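Hypothetical protein ta1320 (Thermoplasma acidophilum, PDB 1NE2) is of unknown function but probably acts as a transferase, with the Rossmann-like fold of methyltransferases that use S-adenosylmethionine. Local coordinates at residues L10-R13 with L14-L17; A38-L41 with I42-N46; I87-A90 with K91-G95. One frame throughout, in Å; residues are numbered along the deposited sequence.

Overall arrangement
Three local contacts, each between neighbouring turns of one helix or its end, illustrate how short-range packing is tied into a Rossmann-like fold. Contacts 1 and 2, centres about 14 Å apart, meet directly where helix 6-14 packs against helix 34-46: L10 CD2 lies 3.8 Å from I42 CD1. The centre of contact 3 is also about 14 Å from that of contact 1, and they touch where L17 CA approaches N93 OD1 at 3.7 Å. Contacts 2 and 3 remain apart, their nearest atoms about 10 Å from each other, so contact 1 bridges them. L17 and L41 lie near, and A90 touches, the G61, G63 and A66 pattern, consistent with a Rossmann-type cofactor loop.

Contact 1 (L10-R13 with L14-L17); sequences LEIR and LQKL
E11 and Q15 face each other one helical turn apart because E11 turns CG away from its backbone N (chi1 -164°), whereas Q15 swings CG to the side of its own N (chi1 -66°) and runs on extended. E11 OE2 and Q15 NE2 come within 3.1 Å, yet the two flat groups stand 78° apart and the angle is too poor for a hydrogen bond. E11 OE1 instead forms a salt bridge with K7, earlier in the same helix. The amide oxygen of Q15 folds back over the backbone, 3.2 Å from I12 CA.

On the buried side, L10 CG meets L14 CD1 at 4.2 Å; these leucines face helix 64-71 through L71 and I64. The backbone beneath is still helical, with L14 N bonded to L10 O at 3.0 Å and Q15 N to E11 O at 2.9 Å. The run ends with a weak K16 N to R13 O bond (3.3 Å), the methyl L17 CD1 beside that oxygen; L17 N to L14 O closes the type I turn L14-L17.

The ammonium of K16 lies beside R13, whose chain bends at its second and third torsions: NZ is 3.4 Å from CD and 3.8 Å from NE. Two positive charges so close probably repel mildly. The helix end thus appears held by backbone bonds and leucine packing rather than by pairing of these side chains.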
# COMPACT_ATOMS: atom_id res chain seq x y z
N LEU B 10 -16.89 14.28 5.16
CA LEU B 10 -15.46 14.10 4.95
C LEU B 10 -14.78 15.46 5.06
O LEU B 10 -13.75 15.61 5.72
CB LEU B 10 -15.18 13.52 3.56
CG LEU B 10 -13.70 13.41 3.15
CD1 LEU B 10 -12.96 12.47 4.09
CD2 LEU B 10 -13.61 12.92 1.71
N GLU B 11 -15.38 16.46 4.42
CA GLU B 11 -14.84 17.80 4.44
C GLU B 11 -14.56 18.32 5.84
O GLU B 11 -13.49 18.89 6.09
CB GLU B 11 -15.78 18.77 3.71
CG GLU B 11 -15.11 20.09 3.34
CD GLU B 11 -16.06 21.10 2.72
OE1 GLU B 11 -16.94 20.69 1.94
OE2 GLU B 11 -15.92 22.30 3.02
N ILE B 12 -15.48 18.10 6.78
CA ILE B 12 -15.26 18.59 8.13
C ILE B 12 -14.12 17.86 8.83
O ILE B 12 -13.47 18.42 9.71
CB ILE B 12 -16.54 18.52 9.00
CG1 ILE B 12 -17.11 17.11 9.01
CG2 ILE B 12 -17.57 19.51 8.47
CD1 ILE B 12 -18.34 16.97 9.88
N ARG B 13 -13.87 16.61 8.44
CA ARG B 13 -12.76 15.88 9.04
C ARG B 13 -11.45 16.41 8.45
O ARG B 13 -10.44 16.50 9.14
CB ARG B 13 -12.90 14.37 8.79
CG ARG B 13 -14.05 13.72 9.55
CD ARG B 13 -13.83 13.81 11.07
NE ARG B 13 -12.73 12.96 11.52
CZ ARG B 13 -12.85 11.66 11.80
NH1 ARG B 13 -14.02 11.05 11.67
NH2 ARG B 13 -11.79 10.97 12.20
N LEU B 14 -11.47 16.79 7.18
CA LEU B 14 -10.28 17.33 6.54
C LEU B 14 -9.95 18.73 7.09
O LEU B 14 -8.79 19.11 7.17
CB LEU B 14 -10.45 17.40 5.02
CG LEU B 14 -10.59 16.07 4.28
CD1 LEU B 14 -10.73 16.32 2.77
CD2 LEU B 14 -9.36 15.22 4.56
N GLN B 15 -10.98 19.48 7.47
CA GLN B 15 -10.76 20.83 7.98
C GLN B 15 -10.03 20.82 9.32
O GLN B 15 -9.44 21.82 9.72
CB GLN B 15 -12.10 21.57 8.08
CG GLN B 15 -12.71 21.82 6.70
CD GLN B 15 -14.19 22.17 6.75
OE1 GLN B 15 -14.91 21.72 7.63
NE2 GLN B 15 -14.64 22.97 5.78
N LYS B 16 -10.04 19.68 10.00
CA LYS B 16 -9.36 19.56 11.29
C LYS B 16 -7.84 19.46 11.10
O LYS B 16 -7.07 19.78 12.01
CB LYS B 16 -9.87 18.34 12.05
CG LYS B 16 -11.36 18.37 12.32
CD LYS B 16 -11.82 17.11 13.03
CE LYS B 16 -13.33 17.09 13.20
NZ LYS B 16 -13.80 15.83 13.83
N LEU B 17 -7.42 19.01 9.92
CA LEU B 17 -6.00 18.88 9.62
C LEU B 17 -5.29 20.23 9.71
O LEU B 17 -5.93 21.28 9.76
CB LEU B 17 -5.80 18.29 8.22
CG LEU B 17 -5.91 16.77 8.05
CD1 LEU B 17 -7.15 16.23 8.73
CD2 LEU B 17 -5.91 16.44 6.56

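Contact 2 (A38-L41 with I42-N46); sequences AYFL and IEIYN
I42 N donates to A38 O over 2.9 Å in a nearly straight bond, and the same oxygen also has I42 CG1 packed close against it. The helical pattern continues through E43 N to Y39 O and Y45 N to L41 O, while the link from I44 N to F40 O is weak at 3.3 Å.

Between these turns two aromatic rings are flanked by the side chains four residues on. I44 lays its CD1 methyl over one face of the F40 ring, 4.1 Å from the centroid and 16° off the normal, a CH-pi contact displaced toward the CE2-CZ rim. With its CG opposite the backbone N (chi1 176°), F40 packs against the sheet, its ring meeting I115, Y143 and I145 of strands 111-116 and 142-147. L41 also rests on I115, I42 packs on I6 and L10 of helix 6-14, and L41 and I42 both touch L72.

The other pair is Y39 and E43. E43 CG lies above one face of the Y39 ring, offset toward the rim, and the carboxylate, turned 42° from the ring plane, brings OE2 in obliquely, within 3.4 Å of CE2 and 3.1 Å of OH. The hydroxyl is hydrogen-bonded to E168 OE2 on strand 162-173. E43 itself has a weak, long ion pair with R166. With the carboxylates of E43 and E168 also close together, their mutual repulsion would probably raise the pKa of one of them, an effect eased by the arginine and the phenol nearby.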
# COMPACT_ATOMS: atom_id res chain seq x y z
N ALA B 38 -12.24 17.15 -0.84
CA ALA B 38 -13.33 16.23 -0.53
C ALA B 38 -14.09 15.85 -1.80
O ALA B 38 -14.41 14.69 -2.00
CB ALA B 38 -14.27 16.87 0.49
N TYR B 39 -14.37 16.83 -2.66
CA TYR B 39 -15.10 16.57 -3.90
C TYR B 39 -14.34 15.54 -4.76
O TYR B 39 -14.92 14.55 -5.22
CB TYR B 39 -15.26 17.85 -4.72
CG TYR B 39 -15.95 17.64 -6.05
CD1 TYR B 39 -17.33 17.49 -6.12
CD2 TYR B 39 -15.21 17.57 -7.23
CE1 TYR B 39 -17.97 17.29 -7.34
CE2 TYR B 39 -15.85 17.36 -8.46
CZ TYR B 39 -17.23 17.22 -8.50
OH TYR B 39 -17.87 17.00 -9.70
N PHE B 40 -13.06 15.82 -4.96
CA PHE B 40 -12.18 14.97 -5.76
C PHE B 40 -12.13 13.54 -5.21
O PHE B 40 -12.33 12.58 -5.96
CB PHE B 40 -10.78 15.61 -5.77
CG PHE B 40 -9.72 14.81 -6.47
CD1 PHE B 40 -9.87 14.42 -7.80
CD2 PHE B 40 -8.52 14.53 -5.83
CE1 PHE B 40 -8.84 13.76 -8.48
CE2 PHE B 40 -7.48 13.88 -6.48
CZ PHE B 40 -7.64 13.49 -7.82
N LEU B 41 -11.89 13.41 -3.91
CA LEU B 41 -11.82 12.09 -3.27
C LEU B 41 -13.13 11.31 -3.31
O LEU B 41 -13.11 10.10 -3.51
CB LEU B 41 -11.33 12.22 -1.82
CG LEU B 41 -9.88 12.68 -1.65
CD1 LEU B 41 -9.59 12.85 -0.15
CD2 LEU B 41 -8.91 11.67 -2.26
N ILE B 42 -14.26 11.99 -3.13
CA ILE B 42 -15.53 11.28 -3.17
C ILE B 42 -15.77 10.71 -4.57
O ILE B 42 -16.35 9.63 -4.72
CB ILE B 42 -16.71 12.20 -2.74
CG1 ILE B 42 -16.57 12.56 -1.26
CG2 ILE B 42 -18.04 11.50 -3.00
CD1 ILE B 42 -16.42 11.36 -0.34
N GLU B 43 -15.33 11.42 -5.61
CA GLU B 43 -15.49 10.90 -6.96
C GLU B 43 -14.73 9.57 -7.07
O GLU B 43 -15.25 8.59 -7.60
CB GLU B 43 -14.92 11.87 -8.00
CG GLU B 43 -15.73 13.13 -8.22
CD GLU B 43 -15.28 13.88 -9.46
OE1 GLU B 43 -14.06 13.90 -9.72
OE2 GLU B 43 -16.15 14.45 -10.16
N ILE B 44 -13.50 9.55 -6.58
CA ILE B 44 -12.69 8.33 -6.64
C ILE B 44 -13.36 7.22 -5.83
O ILE B 44 -13.36 6.05 -6.22
CB ILE B 44 -11.26 8.59 -6.09
CG1 ILE B 44 -10.62 9.75 -6.87
CG2 ILE B 44 -10.41 7.32 -6.24
CD1 ILE B 44 -9.20 10.12 -6.41
N TYR B 45 -13.95 7.61 -4.70
CA TYR B 45 -14.64 6.68 -3.81
C TYR B 45 -15.85 6.08 -4.52
O TYR B 45 -16.07 4.87 -4.47
CB TYR B 45 -15.07 7.43 -2.55
CG TYR B 45 -15.87 6.61 -1.57
CD1 TYR B 45 -15.26 5.69 -0.71
CD2 TYR B 45 -17.25 6.77 -1.48
CE1 TYR B 45 -16.01 4.96 0.22
CE2 TYR B 45 -18.00 6.06 -0.56
CZ TYR B 45 -17.38 5.15 0.28
OH TYR B 45 -18.16 4.46 1.19
N ASN B 46 -16.64 6.93 -5.17
CA ASN B 46 -17.82 6.45 -5.88
C ASN B 46 -17.45 5.61 -7.11
O ASN B 46 -18.27 4.83 -7.59
CB ASN B 46 -18.71 7.64 -6.28
CG ASN B 46 -19.37 8.32 -5.07
OD1 ASN B 46 -19.62 7.68 -4.04
ND2 ASN B 46 -19.66 9.61 -5.21

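Contact 3 (I87-A90 with K91-G95)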
# COMPACT_ATOMS: atom_id res chain seq x y z
N ILE B 87 6.29 16.03 5.20
CA ILE B 87 6.01 14.72 5.77
C ILE B 87 5.86 14.77 7.29
O ILE B 87 5.01 14.09 7.86
CB ILE B 87 7.11 13.70 5.38
CG1 ILE B 87 7.05 13.44 3.87
CG2 ILE B 87 6.93 12.40 6.15
CD1 ILE B 87 5.68 12.94 3.36
N GLU B 88 6.67 15.60 7.93
CA GLU B 88 6.60 15.74 9.38
C GLU B 88 5.20 16.23 9.76
O GLU B 88 4.60 15.74 10.72
CB GLU B 88 7.67 16.73 9.86
CG GLU B 88 7.83 16.81 11.38
CD GLU B 88 6.71 17.58 12.05
OE1 GLU B 88 6.44 18.72 11.64
OE2 GLU B 88 6.12 17.03 13.00
N THR B 89 4.68 17.19 9.00
CA THR B 89 3.35 17.73 9.27
C THR B 89 2.27 16.70 8.91
O THR B 89 1.31 16.52 9.65
CB THR B 89 3.10 19.02 8.46
OG1 THR B 89 4.02 20.03 8.89
CG2 THR B 89 1.68 19.51 8.67
N ALA B 90 2.44 16.03 7.77
CA ALA B 90 1.48 15.04 7.32
C ALA B 90 1.29 13.92 8.35
O ALA B 90 0.16 13.53 8.63
CB ALA B 90 1.93 14.45 5.99
N LYS B 91 2.39 13.42 8.90
CA LYS B 91 2.34 12.34 9.88
C LYS B 91 1.51 12.70 11.11
O LYS B 91 0.83 11.84 11.68
CB LYS B 91 3.75 11.95 10.33
CG LYS B 91 4.59 11.28 9.26
CD LYS B 91 5.95 10.85 9.80
CE LYS B 91 6.71 10.02 8.78
NZ LYS B 91 8.06 9.63 9.28
N ARG B 92 1.56 13.96 11.51
CA ARG B 92 0.78 14.40 12.66
C ARG B 92 -0.69 14.55 12.28
O ARG B 92 -1.56 14.40 13.13
CB ARG B 92 1.29 15.73 13.19
CG ARG B 92 2.69 15.66 13.75
CD ARG B 92 2.96 16.87 14.62
NE ARG B 92 4.36 16.97 14.97
CZ ARG B 92 4.86 17.90 15.78
NH1 ARG B 92 4.05 18.81 16.32
NH2 ARG B 92 6.16 17.94 16.03
N ASN B 93 -0.96 14.84 11.01
CA ASN B 93 -2.34 14.99 10.57
C ASN B 93 -3.08 13.66 10.58
O ASN B 93 -4.25 13.61 10.96
CB ASN B 93 -2.40 15.62 9.18
CG ASN B 93 -2.19 17.12 9.22
OD1 ASN B 93 -2.51 17.77 10.21
ND2 ASN B 93 -1.67 17.68 8.13
N CYS B 94 -2.41 12.59 10.15
CA CYS B 94 -3.04 11.28 10.15
C CYS B 94 -2.02 10.15 10.25
O CYS B 94 -1.49 9.68 9.25
CB CYS B 94 -3.93 11.10 8.91
SG CYS B 94 -3.18 11.36 7.27
N GLY B 95 -1.77 9.71 11.48
CA GLY B 95 -0.80 8.66 11.73
C GLY B 95 -1.08 7.29 11.12
O GLY B 95 -0.15 6.49 10.98
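E88 and R92 form the charged contact at the surface of helix 84-93: OE2 lies 2.6 Å from NE, a short salt bridge, and 3.2 Å from NH2. The groups are not coplanar; carboxylate and guanidinium stand 80° apart, with OE1 over one face of the guanidinium. E88 gets there by bending at its second torsion (chi2 -75°), while R92 stays extended from CG to NE and reaches back toward it.

One residue earlier in each segment, the aliphatic part of K91 lies across I87, CE meeting the CG2 methyl at 3.6 Å. T89 and N93 run side by side and point the same way, the CG2 methyl of T89 resting 3.9 Å from ND2. That amide is gripped at both ends from outside: OD1 accepts from Q18 N, and ND2 gives to N62 O. Replacing N93 by an alanine would probably leave both backbone groups without these mates and weaken the tie between this helix end and the two loops.

Behind the side chains, K91 N bonds to I87 O at 2.9 Å and 165°, whereas R92 N makes only a weak bond to T89 O. The final turn closes where C94 N reaches A90 O at 3.1 Å; C94 then leaves helical geometry, and its sulfur is joined by a disulfide to C67 of helix 64-71.

The helix connects strands 76-81 and 98-101 in a beta-alpha-beta unit, with I87 packed on V101 and A90, K91 and C94 on F99 of the outermost strand 98-101.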